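Local coordinates for type III secretion system effector protein ExoU (Pseudomonas fluorescens, PDB 4QMK), which is probably a secreted patatin-like phospholipase that type III secretion delivers into host cells, where a phosphatidylinositol 4,5-bisphosphate-binding domain would direct it to the plasma membrane, at residues 332-338 against 381-387; 84-90 against 418-423; 75-79 against 394-398; 97-103 against 241-246; 163-167 against 577-581. The contacts are given in a common frame with arbitrary orientation. Numbering follows the deposited sequence.

Contact 1 (332-338 against 381-387); sequences ALIVKFE and QTVTLPL
Strands 332-337 and 382-385 run parallel, their axes 4.5 Å apart at 31°, in register Ile334-Thr382, Val335-Val383, Lys336-Thr384 and Phe337-Leu385. Backbone bonds alternate in the parallel manner, from Ile334 N to Gln381 O (3.1 Å) and Val383 N to Ile334 O (2.9 Å) through to Glu338 N to Leu385 O (3.1 Å). Side chains extend the pairing at both ends: Gln381, chi1 m, accepts Ala332 N on OE1 (2.8 Å), and the fully extended Glu338 accepts Leu387 N on OE2 (2.7 Å). Within the mixed central sheet of the patatin-like domain, strand 332-337 lies between strands 68-72 and 382-389. One face carries Val335 (t), Val383 (p), Phe337 (m) and Leu385 (m, t); Val335 CG1 and Phe337 CE2 lie 3.8 and 4.0 Å from Leu385 CD1. Leu333 (t, p) brings CD1 to 3.7 Å from Val383 CG1. The other face carries Ile334 (m, t), Thr382 (m), Thr384 (m) and an extended Lys336, whose CD lies 4.1 Å from Thr382 CG2.

Contact 2 (84-90 against 418-423); sequences MVQALEE and ARQTVS
Ala87 sets its CB against Val422 CG1 (3.6 Å) and over Arg419 O (3.6 Å), so that a small residue lets the helices come close. The axes of 84-90 and 418-423 approach to 7.6 Å, with N-to-C directions 46° apart (signed crossing angle -46°); the nearest CA pair is Met84-Arg419 at 5.1 Å. One turn before Ala87, Met84 (chi1 t, chi2 m) brings CG to 3.9 Å from Val422 CG2, while its thioether turns away toward the sheet. On the outer side Arg419, extended through chi1 to chi3, lies along helix 84-90 with Gln86 CB over one face of its guanidinium. Glu90 and Arg419 form a salt bridge that includes a weak bond from Arg419 NE to Glu90 OE1 (2.8 Å), though the place of OE1 is uncertain. A water joins Gln86 OE1 (2.7 Å) to Arg419 NH1 (3.3 Å, weak). Met84 and Val422 also rest on strands 68-72 and 382-389: two helices covering one sheet face, the layered alpha/beta organisation of the patatin-like fold.

Contact 3 (75-79 against 394-398); sequences GAKGI and FRGLL
Gly75 opens the 75-79 turn, and its O receives Gly78 N (2.8 Å). Ala76 begins the 3-10 segment 76-79; its CB points to Leu397 and meets CD2 at 3.3 Å. Next, Lys77 CA lies 5.2 Å from Leu397 CA. Lys77 has chi1 at 39° with chi2 and chi3 t, which lays its aliphatic chain along segment 394-398: CG is 3.4 Å from Leu397 O and CE 3.3 Å from Leu398 CD2. The glycine-rich connection from strand 68-72 to helix 81-90 here has the sequence GGGAKG, consistent with the glycine-rich oxyanion-hole loop of patatin-like phospholipases, so the contact borders the probable active site. At Gly78 a side chain would run into Gly75 O. Ile79 (chi1 t, chi2 p) places CG2 4.1 Å from Leu397 CD1 and also packs on helix 408-431. Opposite, Leu397 (m, t) reaches into the turn from a loop without regular helix or strand, folded back by Leu397 N to Phe394 O (2.8 Å); Leu398, also m, t, lies beside Lys77.

Contact 4 (97-103 against 241-246); sequences VKVVSGS and KQLNIT
Lys241, at the entry to strand 242-246, has the most buried surface here. Its kinked chain (chi1 m, chi2 p, chi3 t, chi4 p) passes Val100, with CB 3.8 Å from Val100 CG2, and delivers NZ to Val97 O at 2.6 Å. NZ is also bonded to Pro238 O, so carbonyls receive the charge where strand 99-103 begins. Beyond it the strands run parallel, axes 4.7 Å apart at 15°, with Val99 beside Gln242, Val100 beside Leu243, Ser101 beside Asn244, Gly102 beside Ile245 and Ser103 beside Thr246. Five backbone bonds join them: Gln242 N to Lys98 O (3.1 Å), Val100 N to Gln242 O (2.9 Å), Asn244 N to Val100 O (3.0 Å), Gly102 N to Asn244 O (2.9 Å) and Thr246 N to Gly102 O (3.0 Å). Asn244 (chi1 m) lies on the face of Val99 and Ser101, its ND2 3.5 Å from Val99 CG1 and its OD1 bonded to Asn261. On the other face Val100 (t) joins Leu243, whose CD1 comes 3.3 Å from Val100 O; helix 107-114 packs against both. Gly102 adds no side chain there. It is also the first glycine of a GxSxG sequence, so strand 99-103, flanked by 242-246, leads into what is probably the nucleophile elbow of a patatin-like hydrolase.

Contact 5 (163-167 against 577-581); sequences VGNIS and IREVI
This is a small, buried polar contact between the start of helix 166-173 and helix 555-585, bringing part of the patatin-like phospholipase family region against the C-terminal one. It buries only 171 Å² in total, and the nearest CA atoms, Asn165 and Glu579, stay 7.0 Å apart, so side chains and a water span the gap. Segment 163-167 approaches through an extended Asn165 (phi/psi -171/149), the N-cap of its helix: with chi1 t, its OD1 accepts Ser167 N at 2.7 Å. The Asn165 side-chain amide is also tied to edge strand 254-260, with ND2 bonded to Leu257 O and OD1 to Val259 N. Across from it the helix widens into a pi-type turn at 577-581, and Arg578 and Glu579 point their CB atoms at the loop. Arg578 (chi1 t, chi3 m) and Glu579 (chi1 -143°, chi2 p) form a salt bridge between neighbours, NH1 to OE2 at 3.0 Å. Arg578 NH1 also reaches Gly164 O at 3.2 Å in a weak hydrogen bond. A water takes Ile166 N (3.2 Å) and donates to Glu579 OE1 (2.5 Å), linking the backbone amide of Ile166 to the carboxylate. The charges thus balance each other within the 577-581 turn, and the polar link to 163-167 consists of one weak direct bond and one bridging water.

Contacts 1 and 4 belong to the same mixed sheet and rely on regular parallel backbone bonding, with strand 68-72 between strands 99-103 and 332-337; contact 4 lies nearest the chain's centre, about 8 Å from it. Contact 2, partly buried like both, lies on one face of that sheet, pressing Val422 CG2 to 3.7 Å from Leu385 CD2 of contact 1, and swaps backbone bonds for apolar packing with charges outside. Contact 3, between loops at the surface, is purely van der Waals, yet abuts contact 1 where Leu387 O and Phe394 N approach to 2.7 Å. Contact 5, buried but polar, touches none of the others: between centres, about 35 Å from contact 2 but about 19 Å from contact 4.

Contact 1 (332-338 against 381-387)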
# COMPACT_ATOMS: atom_id res chain seq x y z
N ALA A 332 -27.88 5.53 14.85
CA ALA A 332 -27.20 4.27 14.92
C ALA A 332 -28.15 3.23 15.57
O ALA A 332 -29.15 3.60 16.19
CB ALA A 332 -25.97 4.41 15.76
N LEU A 333 -27.82 1.96 15.39
CA LEU A 333 -28.45 0.92 16.16
C LEU A 333 -27.24 0.20 16.75
O LEU A 333 -26.40 -0.33 16.01
CB LEU A 333 -29.27 -0.03 15.29
CG LEU A 333 -29.90 -1.20 16.04
CD1 LEU A 333 -30.84 -0.74 17.13
CD2 LEU A 333 -30.71 -1.99 15.04
N ILE A 334 -27.12 0.22 18.06
CA ILE A 334 -25.95 -0.34 18.70
C ILE A 334 -26.44 -1.53 19.40
O ILE A 334 -27.35 -1.42 20.22
CB ILE A 334 -25.36 0.68 19.72
CG1 ILE A 334 -24.91 1.93 18.95
CG2 ILE A 334 -24.20 0.05 20.46
CD1 ILE A 334 -24.67 3.19 19.80
N VAL A 335 -25.88 -2.67 19.13
CA VAL A 335 -26.49 -3.94 19.67
C VAL A 335 -25.63 -4.54 20.72
O VAL A 335 -24.53 -4.94 20.42
CB VAL A 335 -26.68 -4.97 18.56
CG1 VAL A 335 -27.38 -6.20 19.09
CG2 VAL A 335 -27.51 -4.34 17.44
N LYS A 336 -26.13 -4.53 21.96
CA LYS A 336 -25.44 -5.12 23.11
C LYS A 336 -26.21 -6.28 23.71
O LYS A 336 -27.37 -6.49 23.42
CB LYS A 336 -25.27 -4.09 24.21
CG LYS A 336 -24.17 -3.12 23.90
CD LYS A 336 -24.02 -2.02 24.93
CE LYS A 336 -22.93 -1.05 24.43
NZ LYS A 336 -22.56 0.06 25.36
N PHE A 337 -25.56 -6.98 24.62
CA PHE A 337 -26.21 -8.07 25.31
C PHE A 337 -26.47 -7.76 26.80
O PHE A 337 -25.73 -7.00 27.43
CB PHE A 337 -25.38 -9.31 25.12
CG PHE A 337 -25.26 -9.72 23.71
CD1 PHE A 337 -24.29 -9.18 22.92
CD2 PHE A 337 -26.15 -10.63 23.16
CE1 PHE A 337 -24.20 -9.56 21.59
CE2 PHE A 337 -26.07 -10.99 21.86
CZ PHE A 337 -25.09 -10.47 21.07
N GLU A 338 -27.53 -8.37 27.34
CA GLU A 338 -28.02 -8.19 28.75
C GLU A 338 -26.99 -8.16 29.91
O GLU A 338 -26.07 -8.95 29.93
CB GLU A 338 -29.06 -9.28 29.05
CG GLU A 338 -29.73 -9.15 30.41
CD GLU A 338 -30.86 -10.15 30.64
OE1 GLU A 338 -31.30 -10.29 31.79
OE2 GLU A 338 -31.29 -10.81 29.67
N GLN A 381 -29.86 5.06 21.44
CA GLN A 381 -29.75 4.31 20.22
C GLN A 381 -29.27 2.89 20.44
O GLN A 381 -28.95 2.19 19.50
CB GLN A 381 -28.81 5.04 19.29
CG GLN A 381 -29.50 6.25 18.69
CD GLN A 381 -28.55 7.29 18.12
OE1 GLN A 381 -27.76 7.03 17.22
NE2 GLN A 381 -28.68 8.48 18.60
N THR A 382 -29.17 2.49 21.71
CA THR A 382 -28.62 1.21 22.06
C THR A 382 -29.75 0.26 22.35
O THR A 382 -30.70 0.66 23.02
CB THR A 382 -27.77 1.34 23.33
OG1 THR A 382 -26.61 2.14 23.04
CG2 THR A 382 -27.36 0.01 23.83
N VAL A 383 -29.67 -0.98 21.85
CA VAL A 383 -30.66 -1.99 22.17
C VAL A 383 -29.96 -3.17 22.83
O VAL A 383 -28.90 -3.64 22.36
CB VAL A 383 -31.48 -2.43 20.92
CG1 VAL A 383 -30.63 -3.16 19.92
CG2 VAL A 383 -32.68 -3.26 21.30
N THR A 384 -30.56 -3.66 23.91
CA THR A 384 -29.97 -4.75 24.72
C THR A 384 -30.73 -6.06 24.53
O THR A 384 -31.85 -6.21 24.97
CB THR A 384 -29.97 -4.35 26.21
OG1 THR A 384 -29.21 -3.13 26.37
CG2 THR A 384 -29.36 -5.42 27.05
N LEU A 385 -30.12 -7.00 23.83
CA LEU A 385 -30.76 -8.25 23.54
C LEU A 385 -30.82 -9.06 24.83
O LEU A 385 -29.83 -9.24 25.49
CB LEU A 385 -30.00 -9.00 22.46
CG LEU A 385 -29.80 -8.29 21.12
CD1 LEU A 385 -29.23 -9.30 20.12
CD2 LEU A 385 -31.10 -7.71 20.58
N PRO A 386 -32.01 -9.53 25.19
CA PRO A 386 -32.16 -10.30 26.42
C PRO A 386 -31.63 -11.74 26.31
O PRO A 386 -31.80 -12.39 25.28
CB PRO A 386 -33.68 -10.33 26.61
CG PRO A 386 -34.21 -10.34 25.22
CD PRO A 386 -33.27 -9.45 24.44
N LEU A 387 -31.00 -12.22 27.37
CA LEU A 387 -30.47 -13.58 27.41
C LEU A 387 -31.21 -14.49 28.36
O LEU A 387 -30.94 -15.68 28.39
CB LEU A 387 -28.97 -13.56 27.76
CG LEU A 387 -28.09 -12.96 26.65
CD1 LEU A 387 -26.67 -12.71 27.13
CD2 LEU A 387 -28.10 -13.86 25.42

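Contact 2 (84-90 against 418-423)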
# COMPACT_ATOMS: atom_id res chain seq x y z
N MET A 84 -32.10 -10.06 15.27
CA MET A 84 -31.89 -8.65 15.08
C MET A 84 -31.97 -8.32 13.56
O MET A 84 -32.58 -7.32 13.15
CB MET A 84 -30.58 -8.25 15.74
CG MET A 84 -30.18 -6.81 15.57
SD MET A 84 -29.22 -6.58 14.09
CE MET A 84 -27.80 -7.57 14.55
N VAL A 85 -31.38 -9.17 12.74
CA VAL A 85 -31.44 -8.94 11.30
C VAL A 85 -32.85 -9.18 10.71
O VAL A 85 -33.27 -8.49 9.75
CB VAL A 85 -30.48 -9.85 10.56
CG1 VAL A 85 -30.53 -9.58 9.05
CG2 VAL A 85 -29.09 -9.66 11.12
N GLN A 86 -33.57 -10.16 11.26
CA GLN A 86 -34.92 -10.39 10.85
C GLN A 86 -35.73 -9.12 11.08
O GLN A 86 -36.39 -8.62 10.17
CB GLN A 86 -35.53 -11.58 11.59
CG GLN A 86 -34.89 -12.90 11.24
CD GLN A 86 -34.98 -13.92 12.36
OE1 GLN A 86 -35.91 -13.88 13.18
NE2 GLN A 86 -34.06 -14.88 12.37
N ALA A 87 -35.65 -8.59 12.29
CA ALA A 87 -36.33 -7.33 12.68
C ALA A 87 -35.99 -6.18 11.76
O ALA A 87 -36.86 -5.44 11.39
CB ALA A 87 -35.99 -6.95 14.10
N LEU A 88 -34.72 -6.02 11.39
CA LEU A 88 -34.38 -4.91 10.48
C LEU A 88 -35.01 -5.04 9.09
O LEU A 88 -35.57 -4.08 8.57
CB LEU A 88 -32.87 -4.76 10.33
CG LEU A 88 -32.19 -4.14 11.53
CD1 LEU A 88 -30.69 -4.31 11.38
CD2 LEU A 88 -32.54 -2.68 11.67
N GLU A 89 -34.95 -6.24 8.53
CA GLU A 89 -35.41 -6.49 7.17
C GLU A 89 -36.92 -6.43 7.11
O GLU A 89 -37.50 -5.73 6.27
CB GLU A 89 -34.91 -7.86 6.72
CG GLU A 89 -34.68 -8.00 5.23
CD GLU A 89 -34.22 -9.41 4.89
OE1 GLU A 89 -35.03 -10.36 5.04
OE2 GLU A 89 -33.06 -9.56 4.45
N GLU A 90 -37.57 -7.15 8.02
CA GLU A 90 -39.04 -7.17 8.13
C GLU A 90 -39.66 -5.77 8.33
O GLU A 90 -40.83 -5.57 8.11
CB GLU A 90 -39.43 -8.14 9.24
CG GLU A 90 -40.57 -7.73 10.14
CD GLU A 90 -40.59 -8.58 11.40
OE1 GLU A 90 -40.28 -9.81 11.26
OE2 GLU A 90 -40.88 -8.03 12.51
N ALA A 418 -34.75 -11.67 20.48
CA ALA A 418 -34.01 -10.60 19.91
C ALA A 418 -34.87 -9.84 18.89
O ALA A 418 -34.91 -8.59 18.87
CB ALA A 418 -32.76 -11.13 19.24
N ARG A 419 -35.56 -10.61 18.04
CA ARG A 419 -36.39 -10.04 16.99
C ARG A 419 -37.41 -9.11 17.59
O ARG A 419 -37.59 -7.96 17.12
CB ARG A 419 -37.07 -11.15 16.21
CG ARG A 419 -37.98 -10.70 15.08
CD ARG A 419 -38.75 -11.88 14.50
NE ARG A 419 -39.40 -11.55 13.24
CZ ARG A 419 -39.60 -12.42 12.24
NH1 ARG A 419 -39.17 -13.68 12.32
NH2 ARG A 419 -40.20 -12.01 11.13
N GLN A 420 -38.07 -9.59 18.63
CA GLN A 420 -39.05 -8.78 19.30
C GLN A 420 -38.47 -7.51 19.93
O GLN A 420 -39.07 -6.46 19.82
CB GLN A 420 -39.73 -9.57 20.38
CG GLN A 420 -40.67 -10.60 19.86
CD GLN A 420 -41.36 -11.33 20.98
OE1 GLN A 420 -40.91 -11.29 22.15
NE2 GLN A 420 -42.47 -11.99 20.65
N THR A 421 -37.32 -7.63 20.59
CA THR A 421 -36.74 -6.55 21.32
C THR A 421 -36.37 -5.43 20.36
O THR A 421 -36.73 -4.28 20.55
CB THR A 421 -35.51 -7.04 22.11
OG1 THR A 421 -35.92 -7.98 23.10
CG2 THR A 421 -34.83 -5.90 22.83
N VAL A 422 -35.70 -5.79 19.30
CA VAL A 422 -35.28 -4.87 18.30
C VAL A 422 -36.46 -4.21 17.59
O VAL A 422 -36.45 -2.96 17.38
CB VAL A 422 -34.37 -5.55 17.32
CG1 VAL A 422 -34.12 -4.68 16.11
CG2 VAL A 422 -33.07 -5.92 18.01
N SER A 423 -37.47 -5.01 17.20
CA SER A 423 -38.70 -4.46 16.63
C SER A 423 -39.27 -3.44 17.61
O SER A 423 -39.69 -2.36 17.20
CB SER A 423 -39.78 -5.55 16.40
OG SER A 423 -39.59 -6.23 15.18
O HOH W 1 -37.65 -14.89 15.00

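Contact 3 (75-79 against 394-398)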
# COMPACT_ATOMS: atom_id res chain seq x y z
N GLY A 75 -18.94 -14.51 20.91
CA GLY A 75 -19.10 -15.69 20.09
C GLY A 75 -20.45 -16.33 20.31
O GLY A 75 -21.38 -16.13 19.54
N ALA A 76 -20.56 -17.08 21.39
CA ALA A 76 -21.76 -17.83 21.67
C ALA A 76 -23.01 -16.93 21.69
O ALA A 76 -24.04 -17.27 21.09
CB ALA A 76 -21.60 -18.57 22.99
N LYS A 77 -22.92 -15.77 22.35
CA LYS A 77 -24.07 -14.86 22.40
C LYS A 77 -24.45 -14.32 21.00
O LYS A 77 -25.58 -13.94 20.76
CB LYS A 77 -23.88 -13.73 23.41
CG LYS A 77 -22.48 -13.11 23.50
CD LYS A 77 -22.55 -11.81 24.30
CE LYS A 77 -21.23 -11.27 24.83
NZ LYS A 77 -20.39 -10.58 23.81
N GLY A 78 -23.52 -14.37 20.07
CA GLY A 78 -23.82 -13.98 18.73
C GLY A 78 -24.95 -14.77 18.10
O GLY A 78 -25.44 -14.40 17.05
N ILE A 79 -25.38 -15.84 18.74
CA ILE A 79 -26.39 -16.68 18.17
C ILE A 79 -27.67 -15.94 18.20
O ILE A 79 -28.58 -16.30 17.49
CB ILE A 79 -26.48 -18.09 18.89
CG1 ILE A 79 -27.56 -18.98 18.28
CG2 ILE A 79 -26.79 -17.96 20.38
CD1 ILE A 79 -27.26 -19.28 16.82
N PHE A 394 -29.79 -18.01 29.10
CA PHE A 394 -28.55 -18.27 28.41
C PHE A 394 -27.44 -17.26 28.70
O PHE A 394 -26.46 -17.20 27.93
CB PHE A 394 -28.81 -18.40 26.93
CG PHE A 394 -29.90 -19.36 26.60
CD1 PHE A 394 -29.67 -20.73 26.66
CD2 PHE A 394 -31.15 -18.90 26.19
CE1 PHE A 394 -30.69 -21.62 26.35
CE2 PHE A 394 -32.17 -19.78 25.85
CZ PHE A 394 -31.94 -21.15 25.93
N ARG A 395 -27.53 -16.54 29.83
CA ARG A 395 -26.46 -15.59 30.27
C ARG A 395 -25.04 -16.19 30.35
O ARG A 395 -24.07 -15.48 30.15
CB ARG A 395 -26.83 -14.87 31.58
CG ARG A 395 -27.67 -13.63 31.31
CD ARG A 395 -27.94 -12.77 32.54
NE ARG A 395 -29.27 -12.98 33.09
CZ ARG A 395 -29.57 -13.78 34.10
NH1 ARG A 395 -28.64 -14.51 34.72
NH2 ARG A 395 -30.82 -13.88 34.51
N GLY A 396 -24.93 -17.49 30.60
CA GLY A 396 -23.63 -18.18 30.50
C GLY A 396 -22.93 -18.03 29.14
O GLY A 396 -21.71 -18.18 29.05
N LEU A 397 -23.70 -17.75 28.08
CA LEU A 397 -23.10 -17.45 26.78
C LEU A 397 -22.21 -16.17 26.83
O LEU A 397 -21.95 -15.55 25.79
CB LEU A 397 -24.20 -17.25 25.70
CG LEU A 397 -25.08 -18.46 25.31
CD1 LEU A 397 -26.27 -18.05 24.43
CD2 LEU A 397 -24.28 -19.56 24.63
N LEU A 398 -21.76 -15.77 28.03
CA LEU A 398 -20.90 -14.59 28.20
C LEU A 398 -19.48 -14.98 28.61
O LEU A 398 -19.15 -16.17 28.72
CB LEU A 398 -21.52 -13.63 29.23
CG LEU A 398 -22.87 -12.97 28.86
CD1 LEU A 398 -23.59 -12.37 30.06
CD2 LEU A 398 -22.71 -11.92 27.76

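Contact 4 (97-103 against 241-246)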
# COMPACT_ATOMS: atom_id res chain seq x y z
N VAL A 97 -29.32 0.88 6.00
CA VAL A 97 -28.13 0.79 6.78
C VAL A 97 -27.00 1.04 5.79
O VAL A 97 -27.00 0.51 4.74
CB VAL A 97 -27.97 -0.60 7.45
CG1 VAL A 97 -26.60 -0.71 8.06
CG2 VAL A 97 -29.02 -0.82 8.52
N LYS A 98 -26.02 1.85 6.15
CA LYS A 98 -24.91 2.18 5.26
C LYS A 98 -23.57 1.58 5.67
O LYS A 98 -22.71 1.36 4.85
CB LYS A 98 -24.70 3.68 5.24
CG LYS A 98 -25.88 4.49 4.82
CD LYS A 98 -26.29 4.16 3.40
CE LYS A 98 -27.36 5.14 2.93
NZ LYS A 98 -27.78 4.82 1.56
N VAL A 99 -23.37 1.42 6.96
CA VAL A 99 -22.10 1.00 7.47
C VAL A 99 -22.38 0.01 8.57
O VAL A 99 -23.28 0.22 9.41
CB VAL A 99 -21.39 2.18 8.12
CG1 VAL A 99 -19.95 1.84 8.42
CG2 VAL A 99 -21.44 3.39 7.23
N VAL A 100 -21.64 -1.07 8.58
CA VAL A 100 -21.80 -2.02 9.63
C VAL A 100 -20.49 -2.11 10.40
O VAL A 100 -19.44 -2.32 9.80
CB VAL A 100 -22.17 -3.39 9.07
CG1 VAL A 100 -22.38 -4.38 10.22
CG2 VAL A 100 -23.40 -3.25 8.22
N SER A 101 -20.56 -1.98 11.72
CA SER A 101 -19.35 -2.14 12.52
C SER A 101 -19.45 -3.34 13.40
O SER A 101 -20.51 -3.64 13.97
CB SER A 101 -19.13 -0.92 13.39
OG SER A 101 -18.96 0.20 12.56
N GLY A 102 -18.35 -4.03 13.55
CA GLY A 102 -18.37 -5.22 14.36
C GLY A 102 -17.20 -5.23 15.26
O GLY A 102 -16.09 -5.03 14.82
N SER A 103 -17.44 -5.47 16.52
CA SER A 103 -16.35 -5.46 17.49
C SER A 103 -16.02 -6.82 18.02
O SER A 103 -16.91 -7.65 18.22
CB SER A 103 -16.66 -4.57 18.67
OG SER A 103 -15.83 -5.01 19.70
N LYS A 241 -22.61 -3.07 2.26
CA LYS A 241 -22.35 -2.00 3.19
C LYS A 241 -20.88 -1.75 3.44
O LYS A 241 -20.07 -2.65 3.36
CB LYS A 241 -22.93 -2.41 4.52
CG LYS A 241 -24.42 -2.25 4.65
CD LYS A 241 -25.26 -3.32 4.03
CE LYS A 241 -26.75 -3.08 4.26
NZ LYS A 241 -27.29 -1.83 3.63
N GLN A 242 -20.52 -0.55 3.81
CA GLN A 242 -19.12 -0.36 4.21
C GLN A 242 -18.94 -1.10 5.52
O GLN A 242 -19.93 -1.37 6.22
CB GLN A 242 -18.78 1.08 4.40
CG GLN A 242 -19.00 1.90 3.16
CD GLN A 242 -18.80 3.35 3.45
OE1 GLN A 242 -17.86 3.74 4.13
NE2 GLN A 242 -19.71 4.15 2.99
N LEU A 243 -17.70 -1.40 5.86
CA LEU A 243 -17.45 -2.22 7.04
C LEU A 243 -16.34 -1.67 7.88
O LEU A 243 -15.32 -1.25 7.33
CB LEU A 243 -17.09 -3.63 6.60
CG LEU A 243 -16.64 -4.64 7.67
CD1 LEU A 243 -17.78 -4.96 8.61
CD2 LEU A 243 -16.17 -5.91 7.00
N ASN A 244 -16.56 -1.67 9.20
CA ASN A 244 -15.53 -1.41 10.19
C ASN A 244 -15.41 -2.61 11.06
O ASN A 244 -16.37 -3.02 11.68
CB ASN A 244 -15.94 -0.32 11.15
CG ASN A 244 -15.80 0.99 10.57
OD1 ASN A 244 -14.72 1.50 10.48
ND2 ASN A 244 -16.87 1.54 10.14
N ILE A 245 -14.22 -3.12 11.19
CA ILE A 245 -13.95 -4.14 12.12
C ILE A 245 -13.04 -3.53 13.19
O ILE A 245 -12.04 -2.88 12.90
CB ILE A 245 -13.33 -5.32 11.43
CG1 ILE A 245 -14.38 -5.94 10.57
CG2 ILE A 245 -12.81 -6.33 12.46
CD1 ILE A 245 -14.01 -7.31 10.03
N THR A 246 -13.41 -3.76 14.44
CA THR A 246 -12.74 -3.12 15.56
C THR A 246 -12.43 -4.06 16.67
O THR A 246 -13.03 -5.10 16.79
CB THR A 246 -13.67 -2.03 16.09
OG1 THR A 246 -13.86 -1.07 15.04
CG2 THR A 246 -13.08 -1.33 17.26
O HOH W 2 -22.19 2.60 2.03

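Contact 5 (163-167 against 577-581)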
# COMPACT_ATOMS: atom_id res chain seq x y z
N VAL A 163 2.03 6.68 13.15
CA VAL A 163 1.32 6.02 12.09
C VAL A 163 -0.17 6.15 12.46
O VAL A 163 -0.55 6.67 13.53
CB VAL A 163 1.69 4.49 11.97
CG1 VAL A 163 3.19 4.28 11.79
CG2 VAL A 163 1.15 3.67 13.16
N GLY A 164 -0.99 5.62 11.58
CA GLY A 164 -2.43 5.71 11.72
C GLY A 164 -3.07 4.87 12.80
O GLY A 164 -3.90 5.35 13.53
N ASN A 165 -2.68 3.59 12.89
CA ASN A 165 -3.28 2.62 13.83
C ASN A 165 -2.44 1.35 13.80
O ASN A 165 -1.83 1.03 12.80
CB ASN A 165 -4.73 2.28 13.45
CG ASN A 165 -5.42 1.30 14.48
OD1 ASN A 165 -5.49 0.07 14.26
ND2 ASN A 165 -5.98 1.86 15.54
N ILE A 166 -2.37 0.65 14.90
CA ILE A 166 -1.63 -0.60 14.93
C ILE A 166 -2.16 -1.60 13.89
O ILE A 166 -1.44 -2.47 13.45
CB ILE A 166 -1.62 -1.19 16.33
CG1 ILE A 166 -0.61 -2.29 16.43
CG2 ILE A 166 -2.96 -1.70 16.76
CD1 ILE A 166 -0.31 -2.55 17.89
N SER A 167 -3.40 -1.44 13.43
CA SER A 167 -3.84 -2.21 12.26
C SER A 167 -2.89 -2.14 11.07
O SER A 167 -2.74 -3.10 10.31
CB SER A 167 -5.20 -1.72 11.79
OG SER A 167 -5.23 -0.32 11.54
N ILE A 577 -6.29 11.23 20.54
CA ILE A 577 -7.08 10.65 21.61
C ILE A 577 -7.08 9.16 21.57
O ILE A 577 -6.78 8.51 22.52
CB ILE A 577 -8.52 11.15 21.58
CG1 ILE A 577 -8.54 12.62 22.09
CG2 ILE A 577 -9.41 10.32 22.47
CD1 ILE A 577 -9.86 13.36 21.94
N ARG A 578 -7.36 8.63 20.42
CA ARG A 578 -7.51 7.18 20.25
C ARG A 578 -6.18 6.46 20.36
O ARG A 578 -6.10 5.41 20.92
CB ARG A 578 -8.09 6.96 18.84
CG ARG A 578 -8.51 5.55 18.58
CD ARG A 578 -7.94 5.02 17.29
NE ARG A 578 -8.55 5.59 16.12
CZ ARG A 578 -7.99 5.55 14.93
NH1 ARG A 578 -6.83 4.94 14.76
NH2 ARG A 578 -8.58 6.11 13.90
N GLU A 579 -5.13 7.07 19.87
CA GLU A 579 -3.84 6.44 19.69
C GLU A 579 -2.80 6.76 20.79
O GLU A 579 -1.85 6.04 20.98
CB GLU A 579 -3.32 6.92 18.33
CG GLU A 579 -2.56 5.90 17.50
CD GLU A 579 -3.42 4.71 17.06
OE1 GLU A 579 -2.88 3.57 17.11
OE2 GLU A 579 -4.61 4.90 16.72
N VAL A 580 -2.99 7.84 21.53
CA VAL A 580 -2.06 8.22 22.55
C VAL A 580 -2.71 8.29 23.94
O VAL A 580 -2.20 7.70 24.92
CB VAL A 580 -1.45 9.57 22.24
CG1 VAL A 580 -0.51 9.96 23.36
CG2 VAL A 580 -0.70 9.53 20.93
N ILE A 581 -3.85 8.93 24.04
CA ILE A 581 -4.49 9.02 25.32
C ILE A 581 -5.12 7.73 25.80
O ILE A 581 -4.83 7.29 26.93
CB ILE A 581 -5.49 10.13 25.34
CG1 ILE A 581 -4.74 11.46 25.24
CG2 ILE A 581 -6.23 10.10 26.65
CD1 ILE A 581 -5.65 12.66 25.08
O HOH W 3 -3.55 1.23 17.83